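Prophage MuSo2, 43 kDa tail protein (Shewanella oneidensis, PDB 3CDD) is probably a baseplate protein of a Mu-like prophage tail, assembling as a trimer. Local coordinates at residues I22-L28 and A321-E327; G112-T118 and P143-I149; L119-A123 and L158-A163; D196-A200 and Y285-G289. All coordinates share one frame. Numbering follows the deposited sequence.

Interaction 1: I22-L28 and A321-E327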
loop_
_atom_site.group_PDB
_atom_site.type_symbol
_atom_site.label_atom_id
_atom_site.label_comp_id
_atom_site.label_asym_id
_atom_site.label_seq_id
_atom_site.Cartn_x
_atom_site.Cartn_y
_atom_site.Cartn_z
ATOM N N ILE A 22 1.416 15.003 -21.260
ATOM C CA ILE A 22 0.400 15.805 -20.551
ATOM C C ILE A 22 -0.670 14.842 -20.068
ATOM O O ILE A 22 -1.105 13.984 -20.845
ATOM C CB ILE A 22 -0.237 16.845 -21.512
ATOM C CG1 ILE A 22 0.850 17.746 -22.105
ATOM C CG2 ILE A 22 -1.394 17.677 -20.808
ATOM C CD1 ILE A 22 0.374 18.704 -23.186
ATOM N N GLY A 23 -1.062 14.940 -18.792
ATOM C CA GLY A 23 -2.213 14.205 -18.263
ATOM C C GLY A 23 -3.062 15.163 -17.441
ATOM O O GLY A 23 -2.555 15.809 -16.526
ATOM N N ILE A 24 -4.342 15.328 -17.775
ATOM C CA ILE A 24 -5.207 16.185 -16.930
ATOM C C ILE A 24 -6.461 15.395 -16.565
ATOM O O ILE A 24 -7.132 14.850 -17.449
ATOM C CB ILE A 24 -5.555 17.534 -17.605
ATOM C CG1 ILE A 24 -4.320 18.414 -17.742
ATOM C CG2 ILE A 24 -6.608 18.311 -16.788
ATOM C CD1 ILE A 24 -4.436 19.522 -18.847
ATOM N N THR A 25 -6.741 15.274 -15.273
ATOM C CA THR A 25 -7.987 14.655 -14.845
ATOM C C THR A 25 -9.007 15.713 -14.433
ATOM O O THR A 25 -8.699 16.627 -13.664
ATOM C CB THR A 25 -7.764 13.625 -13.702
ATOM O OG1 THR A 25 -6.864 12.629 -14.156
ATOM C CG2 THR A 25 -9.082 12.908 -13.328
ATOM N N ARG A 26 -10.205 15.594 -14.992
ATOM C CA ARG A 26 -11.396 16.218 -14.436
ATOM C C ARG A 26 -12.288 15.096 -13.880
ATOM O O ARG A 26 -12.486 14.058 -14.533
ATOM C CB ARG A 26 -12.133 17.028 -15.512
ATOM C CG ARG A 26 -11.263 18.158 -16.140
ATOM C CD ARG A 26 -12.072 19.293 -16.790
ATOM N NE ARG A 26 -12.972 19.930 -15.836
ATOM C CZ ARG A 26 -14.281 20.091 -16.018
ATOM N NH1 ARG A 26 -15.007 20.668 -15.069
ATOM N NH2 ARG A 26 -14.865 19.702 -17.160
ATOM N N SER A 27 -12.835 15.295 -12.694
ATOM C CA SER A 27 -13.589 14.223 -12.045
ATOM C C SER A 27 -14.723 14.711 -11.171
ATOM O O SER A 27 -14.601 15.734 -10.511
ATOM C CB SER A 27 -12.661 13.385 -11.188
ATOM O OG SER A 27 -13.408 12.360 -10.572
ATOM N N LEU A 28 -15.815 13.962 -11.141
ATOM C CA LEU A 28 -16.929 14.243 -10.227
ATOM C C LEU A 28 -16.737 13.600 -8.856
ATOM O O LEU A 28 -17.479 13.909 -7.922
ATOM C CB LEU A 28 -18.253 13.735 -10.807
ATOM C CG LEU A 28 -19.109 14.529 -11.794
ATOM C CD1 LEU A 28 -20.356 13.692 -12.099
ATOM C CD2 LEU A 28 -19.507 15.910 -11.252
ATOM N N ALA A 321 -18.495 10.512 -15.415
ATOM C CA ALA A 321 -18.033 10.783 -14.057
ATOM C C ALA A 321 -16.600 11.336 -14.012
ATOM O O ALA A 321 -16.246 12.111 -13.118
ATOM C CB ALA A 321 -18.136 9.524 -13.197
ATOM N N SER A 322 -15.771 10.946 -14.969
ATOM C CA SER A 322 -14.402 11.395 -14.952
ATOM C C SER A 322 -13.838 11.403 -16.347
ATOM O O SER A 322 -14.263 10.618 -17.177
ATOM C CB SER A 322 -13.595 10.416 -14.107
ATOM O OG SER A 322 -12.341 10.969 -13.831
ATOM N N ILE A 323 -12.838 12.243 -16.587
ATOM C CA ILE A 323 -12.158 12.257 -17.860
ATOM C C ILE A 323 -10.679 12.363 -17.615
ATOM O O ILE A 323 -10.253 13.234 -16.854
ATOM C CB ILE A 323 -12.608 13.478 -18.755
ATOM C CG1 ILE A 323 -14.097 13.415 -19.042
ATOM C CG2 ILE A 323 -11.903 13.441 -20.084
ATOM C CD1 ILE A 323 -14.661 14.784 -19.470
ATOM N N LEU A 324 -9.883 11.487 -18.239
ATOM C CA LEU A 324 -8.444 11.762 -18.337
ATOM C C LEU A 324 -8.090 12.270 -19.747
ATOM O O LEU A 324 -8.230 11.545 -20.741
ATOM C CB LEU A 324 -7.597 10.542 -17.936
ATOM C CG LEU A 324 -6.084 10.637 -18.215
ATOM C CD1 LEU A 324 -5.407 11.760 -17.422
ATOM C CD2 LEU A 324 -5.448 9.245 -17.861
ATOM N N PHE A 325 -7.679 13.532 -19.822
ATOM C CA PHE A 325 -7.222 14.115 -21.053
ATOM C C PHE A 325 -5.715 13.898 -21.115
ATOM O O PHE A 325 -4.982 14.377 -20.250
ATOM C CB PHE A 325 -7.450 15.621 -21.064
ATOM C CG PHE A 325 -8.893 16.048 -21.094
ATOM C CD1 PHE A 325 -9.501 16.538 -19.941
ATOM C CD2 PHE A 325 -9.619 16.041 -22.294
ATOM C CE1 PHE A 325 -10.854 16.968 -19.961
ATOM C CE2 PHE A 325 -10.971 16.492 -22.341
ATOM C CZ PHE A 325 -11.580 16.958 -21.171
ATOM N N SER A 326 -5.237 13.211 -22.142
ATOM C CA SER A 326 -3.800 12.978 -22.227
ATOM C C SER A 326 -3.225 13.303 -23.596
ATOM O O SER A 326 -3.933 13.247 -24.598
ATOM C CB SER A 326 -3.479 11.531 -21.844
ATOM O OG SER A 326 -3.963 10.641 -22.846
ATOM N N GLU A 327 -1.929 13.605 -23.625
ATOM C CA GLU A 327 -1.163 13.768 -24.869
ATOM C C GLU A 327 0.244 13.219 -24.683
ATOM O O GLU A 327 0.870 13.451 -23.659
ATOM C CB GLU A 327 -1.087 15.250 -25.293
ATOM C CG GLU A 327 -0.607 15.491 -26.756
ATOM C CD GLU A 327 -0.333 16.963 -27.072
ATOM O OE1 GLU A 327 0.470 17.599 -26.350
ATOM O OE2 GLU A 327 -0.901 17.489 -28.061
#

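Interaction 2: G112-T118 and P143-I149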
loop_
_atom_site.group_PDB
_atom_site.type_symbol
_atom_site.label_atom_id
_atom_site.label_comp_id
_atom_site.label_asym_id
_atom_site.label_seq_id
_atom_site.Cartn_x
_atom_site.Cartn_y
_atom_site.Cartn_z
ATOM N N GLY A 112 -17.178 29.756 14.829
ATOM C CA GLY A 112 -17.174 28.286 14.860
ATOM C C GLY A 112 -18.484 27.569 14.599
ATOM O O GLY A 112 -18.575 26.357 14.816
ATOM N N GLN A 113 -19.495 28.308 14.137
ATOM C CA GLN A 113 -20.805 27.723 13.842
ATOM C C GLN A 113 -21.654 28.588 12.919
ATOM O O GLN A 113 -21.583 29.817 12.954
ATOM C CB GLN A 113 -21.575 27.390 15.134
ATOM C CG GLN A 113 -22.280 28.551 15.787
ATOM C CD GLN A 113 -22.980 28.151 17.072
ATOM O OE1 GLN A 113 -24.208 28.265 17.191
ATOM N NE2 GLN A 113 -22.202 27.678 18.049
ATOM N N PHE A 114 -22.456 27.927 12.092
ATOM C CA PHE A 114 -23.372 28.614 11.175
ATOM C C PHE A 114 -24.812 28.410 11.624
ATOM O O PHE A 114 -25.220 27.288 11.932
ATOM C CB PHE A 114 -23.176 28.123 9.729
ATOM C CG PHE A 114 -21.749 28.199 9.255
ATOM C CD1 PHE A 114 -20.909 27.097 9.359
ATOM C CD2 PHE A 114 -21.236 29.388 8.724
ATOM C CE1 PHE A 114 -19.580 27.177 8.935
ATOM C CE2 PHE A 114 -19.914 29.474 8.300
ATOM C CZ PHE A 114 -19.085 28.370 8.407
ATOM N N ASN A 115 -25.574 29.504 11.643
ATOM C CA ASN A 115 -26.948 29.513 12.140
ATOM C C ASN A 115 -27.935 29.791 11.026
ATOM O O ASN A 115 -27.900 30.863 10.415
ATOM C CB ASN A 115 -27.130 30.597 13.219
ATOM C CG ASN A 115 -26.019 30.599 14.242
ATOM O OD1 ASN A 115 -25.823 29.621 14.967
ATOM N ND2 ASN A 115 -25.284 31.704 14.314
ATOM N N ASN A 116 -28.822 28.834 10.777
ATOM C CA ASN A 116 -29.941 29.008 9.834
ATOM C C ASN A 116 -29.472 29.370 8.423
ATOM O O ASN A 116 -30.079 30.190 7.732
ATOM C CB ASN A 116 -30.960 30.020 10.388
ATOM C CG ASN A 116 -31.537 29.581 11.718
ATOM O OD1 ASN A 116 -32.074 28.478 11.831
ATOM N ND2 ASN A 116 -31.441 30.442 12.738
ATOM N N GLN A 117 -28.377 28.734 8.016
ATOM C CA GLN A 117 -27.743 28.986 6.736
ATOM C C GLN A 117 -27.978 27.817 5.803
ATOM O O GLN A 117 -27.961 26.655 6.225
ATOM C CB GLN A 117 -26.231 29.173 6.924
ATOM C CG GLN A 117 -25.831 30.319 7.856
ATOM C CD GLN A 117 -26.258 31.670 7.318
ATOM O OE1 GLN A 117 -25.783 32.102 6.268
ATOM N NE2 GLN A 117 -27.164 32.340 8.025
ATOM N N THR A 118 -28.197 28.126 4.530
ATOM C CA THR A 118 -28.182 27.098 3.502
ATOM C C THR A 118 -26.747 26.634 3.212
ATOM O O THR A 118 -25.765 27.266 3.640
ATOM C CB THR A 118 -28.834 27.582 2.184
ATOM O OG1 THR A 118 -28.078 28.675 1.647
ATOM C CG2 THR A 118 -30.281 28.016 2.427
ATOM N N PRO A 143 -32.396 25.585 4.772
ATOM C CA PRO A 143 -31.277 25.971 5.635
ATOM C C PRO A 143 -30.960 24.887 6.678
ATOM O O PRO A 143 -31.813 24.036 6.952
ATOM C CB PRO A 143 -31.793 27.250 6.331
ATOM C CG PRO A 143 -33.296 27.217 6.156
ATOM C CD PRO A 143 -33.495 26.565 4.823
ATOM N N PHE A 144 -29.744 24.898 7.225
ATOM C CA PHE A 144 -29.429 24.093 8.406
ATOM C C PHE A 144 -29.600 24.975 9.652
ATOM O O PHE A 144 -29.046 26.091 9.719
ATOM C CB PHE A 144 -27.993 23.577 8.360
ATOM C CG PHE A 144 -27.681 22.664 7.164
ATOM C CD1 PHE A 144 -27.369 23.199 5.918
ATOM C CD2 PHE A 144 -27.685 21.274 7.311
ATOM C CE1 PHE A 144 -27.082 22.363 4.828
ATOM C CE2 PHE A 144 -27.402 20.433 6.235
ATOM C CZ PHE A 144 -27.085 20.979 4.990
ATOM N N GLN A 145 -30.330 24.486 10.647
ATOM C CA GLN A 145 -30.544 25.305 11.842
ATOM C C GLN A 145 -29.232 25.667 12.542
ATOM O O GLN A 145 -28.967 26.841 12.782
ATOM C CB GLN A 145 -31.516 24.666 12.829
ATOM C CG GLN A 145 -32.107 25.714 13.772
ATOM C CD GLN A 145 -32.091 25.284 15.211
ATOM O OE1 GLN A 145 -32.482 24.162 15.534
ATOM N NE2 GLN A 145 -31.651 26.185 16.101
ATOM N N ARG A 146 -28.415 24.663 12.853
ATOM C CA ARG A 146 -27.132 24.886 13.510
ATOM C C ARG A 146 -26.101 23.833 13.135
ATOM O O ARG A 146 -26.320 22.633 13.327
ATOM C CB ARG A 146 -27.278 24.958 15.033
ATOM C CG ARG A 146 -25.992 25.373 15.735
ATOM C CD ARG A 146 -26.183 25.512 17.230
ATOM N NE ARG A 146 -26.185 24.222 17.914
ATOM C CZ ARG A 146 -25.885 24.052 19.203
ATOM N NH1 ARG A 146 -25.538 25.089 19.974
ATOM N NH2 ARG A 146 -25.930 22.833 19.732
ATOM N N ILE A 147 -24.979 24.324 12.607
ATOM C CA ILE A 147 -23.848 23.515 12.139
ATOM C C ILE A 147 -22.594 23.961 12.878
ATOM O O ILE A 147 -22.224 25.128 12.830
ATOM C CB ILE A 147 -23.613 23.698 10.602
ATOM C CG1 ILE A 147 -24.831 23.244 9.789
ATOM C CG2 ILE A 147 -22.288 23.031 10.120
ATOM C CD1 ILE A 147 -25.165 21.772 9.905
ATOM N N GLN A 148 -21.951 23.033 13.568
ATOM C CA GLN A 148 -20.685 23.332 14.208
ATOM C C GLN A 148 -19.481 22.757 13.460
ATOM O O GLN A 148 -19.465 21.580 13.087
ATOM C CB GLN A 148 -20.695 22.852 15.648
ATOM C CG GLN A 148 -20.917 23.978 16.619
ATOM C CD GLN A 148 -21.512 23.509 17.924
ATOM O OE1 GLN A 148 -22.448 22.706 17.945
ATOM N NE2 GLN A 148 -20.982 24.017 19.024
ATOM N N ILE A 149 -18.480 23.606 13.242
ATOM C CA ILE A 149 -17.226 23.167 12.647
ATOM C C ILE A 149 -16.549 22.166 13.573
ATOM O O ILE A 149 -16.248 22.488 14.715
ATOM C CB ILE A 149 -16.244 24.343 12.414
ATOM C CG1 ILE A 149 -16.947 25.574 11.820
ATOM C CG2 ILE A 149 -15.025 23.874 11.597
ATOM C CD1 ILE A 149 -17.763 25.299 10.588
HETATM O O HOH W 1 -17.339 24.527 16.851
HETATM O O HOH W 2 -26.440 26.835 9.464
#

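Interaction 3: L119-A123 and L158-A163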
loop_
_atom_site.group_PDB
_atom_site.type_symbol
_atom_site.label_atom_id
_atom_site.label_comp_id
_atom_site.label_asym_id
_atom_site.label_seq_id
_atom_site.Cartn_x
_atom_site.Cartn_y
_atom_site.Cartn_z
ATOM N N LEU A 119 -26.645 25.513 2.493
ATOM C CA LEU A 119 -25.381 25.018 1.989
ATOM C C LEU A 119 -24.651 26.093 1.192
ATOM O O LEU A 119 -23.419 26.228 1.295
ATOM C CB LEU A 119 -25.618 23.779 1.108
ATOM C CG LEU A 119 -24.429 23.129 0.375
ATOM C CD1 LEU A 119 -23.360 22.654 1.359
ATOM C CD2 LEU A 119 -24.883 21.993 -0.546
ATOM N N THR A 120 -25.399 26.841 0.387
ATOM C CA THR A 120 -24.812 27.866 -0.468
ATOM C C THR A 120 -24.254 29.033 0.350
ATOM O O THR A 120 -23.156 29.517 0.069
ATOM C CB THR A 120 -25.799 28.365 -1.579
ATOM O OG1 THR A 120 -26.161 27.268 -2.422
ATOM C CG2 THR A 120 -25.158 29.475 -2.458
ATOM N N GLN A 121 -24.992 29.481 1.361
ATOM C CA GLN A 121 -24.465 30.527 2.226
ATOM C C GLN A 121 -23.203 30.064 2.963
ATOM O O GLN A 121 -22.218 30.809 3.060
ATOM C CB GLN A 121 -25.520 31.031 3.215
ATOM C CG GLN A 121 -26.639 31.829 2.570
ATOM C CD GLN A 121 -27.845 31.931 3.469
ATOM O OE1 GLN A 121 -28.280 30.937 4.056
ATOM N NE2 GLN A 121 -28.390 33.139 3.595
ATOM N N ILE A 122 -23.215 28.838 3.470
ATOM C CA ILE A 122 -22.028 28.334 4.159
ATOM C C ILE A 122 -20.829 28.271 3.184
ATOM O O ILE A 122 -19.742 28.753 3.495
ATOM C CB ILE A 122 -22.301 26.994 4.911
ATOM C CG1 ILE A 122 -23.203 27.264 6.122
ATOM C CG2 ILE A 122 -20.985 26.327 5.335
ATOM C CD1 ILE A 122 -23.980 26.067 6.612
ATOM N N ALA A 123 -21.052 27.718 1.996
ATOM C CA ALA A 123 -19.986 27.555 0.998
ATOM C C ALA A 123 -19.405 28.907 0.590
ATOM O O ALA A 123 -18.190 29.021 0.451
ATOM C CB ALA A 123 -20.480 26.763 -0.221
ATOM N N LEU A 158 -16.466 19.876 5.403
ATOM C CA LEU A 158 -17.708 20.465 5.893
ATOM C C LEU A 158 -18.772 20.515 4.806
ATOM O O LEU A 158 -19.909 20.088 5.017
ATOM C CB LEU A 158 -17.490 21.866 6.451
ATOM C CG LEU A 158 -18.769 22.645 6.747
ATOM C CD1 LEU A 158 -19.494 22.015 7.927
ATOM C CD2 LEU A 158 -18.470 24.122 7.010
ATOM N N LEU A 159 -18.400 21.027 3.641
ATOM C CA LEU A 159 -19.351 21.187 2.550
ATOM C C LEU A 159 -19.849 19.845 2.065
ATOM O O LEU A 159 -21.028 19.705 1.738
ATOM C CB LEU A 159 -18.752 22.032 1.416
ATOM C CG LEU A 159 -18.446 23.477 1.869
ATOM C CD1 LEU A 159 -17.704 24.316 0.807
ATOM C CD2 LEU A 159 -19.728 24.201 2.351
ATOM N N ALA A 160 -18.965 18.849 2.047
ATOM C CA ALA A 160 -19.325 17.518 1.576
ATOM C C ALA A 160 -20.335 16.850 2.521
ATOM O O ALA A 160 -21.312 16.264 2.054
ATOM C CB ALA A 160 -18.066 16.638 1.365
ATOM N N ARG A 161 -20.136 16.965 3.833
ATOM C CA ARG A 161 -21.123 16.404 4.768
ATOM C C ARG A 161 -22.499 17.101 4.695
ATOM O O ARG A 161 -23.541 16.441 4.675
ATOM C CB ARG A 161 -20.600 16.265 6.205
ATOM C CG ARG A 161 -20.090 17.520 6.914
ATOM C CD ARG A 161 -19.863 17.172 8.401
ATOM N NE ARG A 161 -19.307 18.244 9.236
ATOM C CZ ARG A 161 -20.032 19.067 9.994
ATOM N NH1 ARG A 161 -21.362 18.975 10.013
ATOM N NH2 ARG A 161 -19.432 19.991 10.744
ATOM N N LEU A 162 -22.495 18.419 4.596
ATOM C CA LEU A 162 -23.731 19.169 4.351
ATOM C C LEU A 162 -24.416 18.738 3.041
ATOM O O LEU A 162 -25.629 18.488 3.022
ATOM C CB LEU A 162 -23.443 20.678 4.341
ATOM C CG LEU A 162 -22.842 21.308 5.613
ATOM C CD1 LEU A 162 -22.615 22.807 5.395
ATOM C CD2 LEU A 162 -23.696 21.091 6.847
ATOM N N ALA A 163 -23.630 18.664 1.960
ATOM C CA ALA A 163 -24.117 18.243 0.644
ATOM C C ALA A 163 -24.888 16.923 0.728
ATOM O O ALA A 163 -25.918 16.737 0.069
ATOM C CB ALA A 163 -22.950 18.112 -0.339
#

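Interaction 4: D196-A200 and Y285-G289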
loop_
_atom_site.group_PDB
_atom_site.type_symbol
_atom_site.label_atom_id
_atom_site.label_comp_id
_atom_site.label_asym_id
_atom_site.label_seq_id
_atom_site.Cartn_x
_atom_site.Cartn_y
_atom_site.Cartn_z
ATOM N N ASP A 196 -17.565 2.853 -34.037
ATOM C CA ASP A 196 -17.714 4.209 -34.589
ATOM C C ASP A 196 -16.653 5.140 -34.009
ATOM O O ASP A 196 -15.641 5.404 -34.649
ATOM C CB ASP A 196 -19.146 4.731 -34.353
ATOM C CG ASP A 196 -19.285 6.260 -34.501
ATOM O OD1 ASP A 196 -18.306 6.969 -34.828
ATOM O OD2 ASP A 196 -20.408 6.758 -34.271
ATOM N N ASN A 197 -16.868 5.633 -32.785
ATOM C CA ASN A 197 -15.926 6.592 -32.204
ATOM C C ASN A 197 -15.113 6.075 -31.005
ATOM O O ASN A 197 -14.364 6.834 -30.376
ATOM C CB ASN A 197 -16.625 7.918 -31.859
ATOM C CG ASN A 197 -17.738 7.764 -30.811
ATOM O OD1 ASN A 197 -18.153 6.653 -30.461
ATOM N ND2 ASN A 197 -18.227 8.898 -30.314
ATOM N N VAL A 198 -15.238 4.785 -30.713
ATOM C CA VAL A 198 -14.492 4.187 -29.634
ATOM C C VAL A 198 -13.208 3.555 -30.156
ATOM O O VAL A 198 -13.240 2.547 -30.875
ATOM C CB VAL A 198 -15.326 3.141 -28.864
ATOM C CG1 VAL A 198 -14.452 2.419 -27.840
ATOM C CG2 VAL A 198 -16.483 3.807 -28.181
ATOM N N LYS A 199 -12.078 4.135 -29.757
ATOM C CA LYS A 199 -10.772 3.613 -30.132
ATOM C C LYS A 199 -10.447 2.348 -29.310
ATOM O O LYS A 199 -10.005 1.348 -29.845
ATOM C CB LYS A 199 -9.701 4.692 -29.922
ATOM C CG LYS A 199 -8.266 4.261 -30.244
ATOM C CD LYS A 199 -7.252 5.202 -29.618
ATOM C CE LYS A 199 -5.817 4.799 -29.955
ATOM N NZ LYS A 199 -5.293 5.643 -31.055
ATOM N N ALA A 200 -10.689 2.401 -28.006
ATOM C CA ALA A 200 -10.475 1.252 -27.139
ATOM C C ALA A 200 -11.337 1.411 -25.916
ATOM O O ALA A 200 -11.818 2.514 -25.636
ATOM C CB ALA A 200 -9.003 1.152 -26.743
ATOM N N TYR A 285 -13.863 4.454 -21.650
ATOM C CA TYR A 285 -13.793 4.545 -23.091
ATOM C C TYR A 285 -12.699 5.505 -23.518
ATOM O O TYR A 285 -12.706 6.659 -23.143
ATOM C CB TYR A 285 -15.171 4.991 -23.669
ATOM C CG TYR A 285 -16.201 3.865 -23.541
ATOM C CD1 TYR A 285 -16.928 3.674 -22.363
ATOM C CD2 TYR A 285 -16.367 2.953 -24.562
ATOM C CE1 TYR A 285 -17.841 2.589 -22.229
ATOM C CE2 TYR A 285 -17.279 1.892 -24.452
ATOM C CZ TYR A 285 -17.996 1.714 -23.288
ATOM O OH TYR A 285 -18.857 0.649 -23.207
ATOM N N THR A 286 -11.794 5.016 -24.350
ATOM C CA THR A 286 -10.712 5.813 -24.898
ATOM C C THR A 286 -11.157 6.292 -26.279
ATOM O O THR A 286 -11.466 5.475 -27.165
ATOM C CB THR A 286 -9.458 4.964 -25.034
ATOM O OG1 THR A 286 -9.073 4.439 -23.737
ATOM C CG2 THR A 286 -8.324 5.757 -25.663
ATOM N N VAL A 287 -11.181 7.621 -26.453
ATOM C CA VAL A 287 -11.487 8.243 -27.733
ATOM C C VAL A 287 -10.296 9.103 -28.200
ATOM O O VAL A 287 -9.420 9.478 -27.389
ATOM C CB VAL A 287 -12.814 9.086 -27.661
ATOM C CG1 VAL A 287 -14.010 8.175 -27.244
ATOM C CG2 VAL A 287 -12.690 10.249 -26.692
ATOM N N THR A 288 -10.276 9.405 -29.498
ATOM C CA THR A 288 -9.281 10.269 -30.097
ATOM C C THR A 288 -9.699 11.737 -29.932
ATOM O O THR A 288 -10.850 12.094 -30.197
ATOM C CB THR A 288 -9.067 9.912 -31.603
ATOM O OG1 THR A 288 -8.359 8.671 -31.708
ATOM C CG2 THR A 288 -8.243 10.987 -32.333
ATOM N N GLY A 289 -8.764 12.588 -29.494
ATOM C CA GLY A 289 -9.051 14.019 -29.342
ATOM C C GLY A 289 -9.665 14.348 -27.990
ATOM O O GLY A 289 -10.312 13.535 -27.382
HETATM O O HOH W 3 -12.221 7.897 -31.077
HETATM O O HOH W 4 -5.917 8.134 -31.844
#

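Interaction 1: I22-L28 and A321-E327
I22 opens the pairing with two main-chain bonds to E327, I22 N to E327 O and E327 N to I22 O, both 2.9 Å. G23 faces S326 in a non-hydrogen-bonded pair (CA to CA 4.4 Å), and its CA makes a CA-H...O contact of 3.4 Å with F325 O. I24 repeats the reciprocal pair of hydrogen bonds with F325 (I24 N to F325 O 2.7 Å, F325 N to I24 O 2.8 Å). This alternation, with segment axes 4.6 Å apart at 167°, defines an antiparallel sheet that joins the N-terminal part of the chain to its C-terminal part, 293 residues on; strands 34-42 and 331-339 extend it on the two flanks. T25 OG1 lies 3.7 Å from L324 CD1, opposite the face that carries I22, I24, R26, I323 and F325. R26 exchanges bonds with I323 (R26 N to I323 O 3.0 Å, I323 N to R26 O 2.8 Å); its CG meets the F325 ring edge at CE1, 4.0 Å, and its guanidinium reaches N300. Past the strand, L28 N still donates to A321 O at 2.7 Å, beside the classic bulge where A321 and S322 both face S337.

Interaction 2: G112-T118 and P143-I149
F114, N116 and Q113 lose the most surface here, and each marks a different feature of the pairing. F114 sits in a hydrogen-bonded antiparallel pair with I147: F114 N to I147 O is 2.9 Å and I147 N to F114 O is 3.0 Å, with segment axes 4.7 Å apart at 171°. Its ring lies on the same face as I147, CD1 of F114 being 4.4 Å from CG2 of I147, and is covered from beyond by Y109, I122 and L158. Q113 is on the other face, where its CB packs 3.8 Å from CG of Q148. N116 occupies the corner of the chain; its N donates to Q145 O at 2.8 Å and its OD1 lies 3.4 Å from Q145 CG. After this turn the pairing resumes, F144 N giving a 2.7 Å bond to Q117 O, whereas Q117 N to F144 O is weak at 3.2 Å. Water 2 fills the gap, accepting from Q117 N (3.1 Å) and donating to F144 O (2.7 Å). The two-stranded sheet is thus two-faced: main-chain bonds fix the register, F114, I147 and F144 supply an apolar side to helices 119-127 and 155-164, and the opposite side stays polar.

Interaction 3: L119-A123 and L158-A163
The two helical segments run almost exactly antiparallel, at 178°, with axes 10.5 Å apart at closest approach. The nearest CA pairs, L119 with L162 at 6.5 Å and A123 with L159 at 6.6 Å, are the helix turns that face each other, and no hydrogen bond crosses between them. Contact is made by apolar side chains. L119 CD1 lies 3.6 Å from L162 CB and 4.1 Å from L159 CD2, while L119 CD2 comes within 4.3 Å of A163 CB. I122, whose CA-to-CB bond points toward the partner, places CD1 3.7 Å from L162 CD1 and CG2 3.7 Å from L158 CD2. The small A123 lets L159 approach closely, its CB being 3.7 Å from L159 CD2. Every touching residue is buried. L162 also meets F144 and I147 of strand 144-148, and L159 meets L170 and L178. Here the antiparallel helix pair, with strands 144-148, 169-172 and 178-181 touching it, forms the apolar core of a small alpha+beta unit in the gp44-like second-domain region.

Interaction 4: D196-A200 and Y285-G289
T286 holds the strongest polar links, all through its main chain: T286 N donates to A200 O at 2.8 Å, and T286 O accepts from both K199 N (3.0 Å) and A200 N (3.3 Å). One carbonyl shared by two successive amides, with K199 and A200 both facing T286, is a classic beta bulge. Water 3 continues the pairing, donating to N197 O at 2.5 Å and accepting from T288 N at 2.9 Å. Water 4 accepts from K199 NZ at 2.7 Å and lies 2.5 Å from T288 OG1. Packing follows: A200 CB is 4.2 Å from T286 CB, V287 CG1 lies 3.4 Å from N197 O, and V198 CG2 reaches Y285 CD2 at 3.7 Å. The hydroxyl of Y285 hydrogen-bonds D309. Y84 of a second subunit packs on V198 and Y285, and Y50 OH of that subunit hydrogen-bonds K199 O. The main-chain amides and carbonyls therefore fix how strand 200-206 begins against strand 281-288, and waters bridge the span where the incoming chain has diverged.

Overall arrangement
Interactions 1 and 4 belong to the same mixed sheet, their centres 14 Å apart; strand 331-339 lies between them, pairing with both 317-328 and 281-288. Interaction 1 is a long, regular pairing near the centre of the chain, whereas interaction 4 is a short, bulged, water-bridged start of a strand at a subunit interface. Interactions 2 and 3 form a separate unit, touching each other with centres 9 Å apart, in which each strand leads into a helix. Interaction 3 is its buried apolar core, with no hydrogen bond crossing it; interaction 2, more exposed, relies on main-chain bonds. Interactions 2 and 4 lie on opposite sides of the chain's centre, their centres about 46 Å apart.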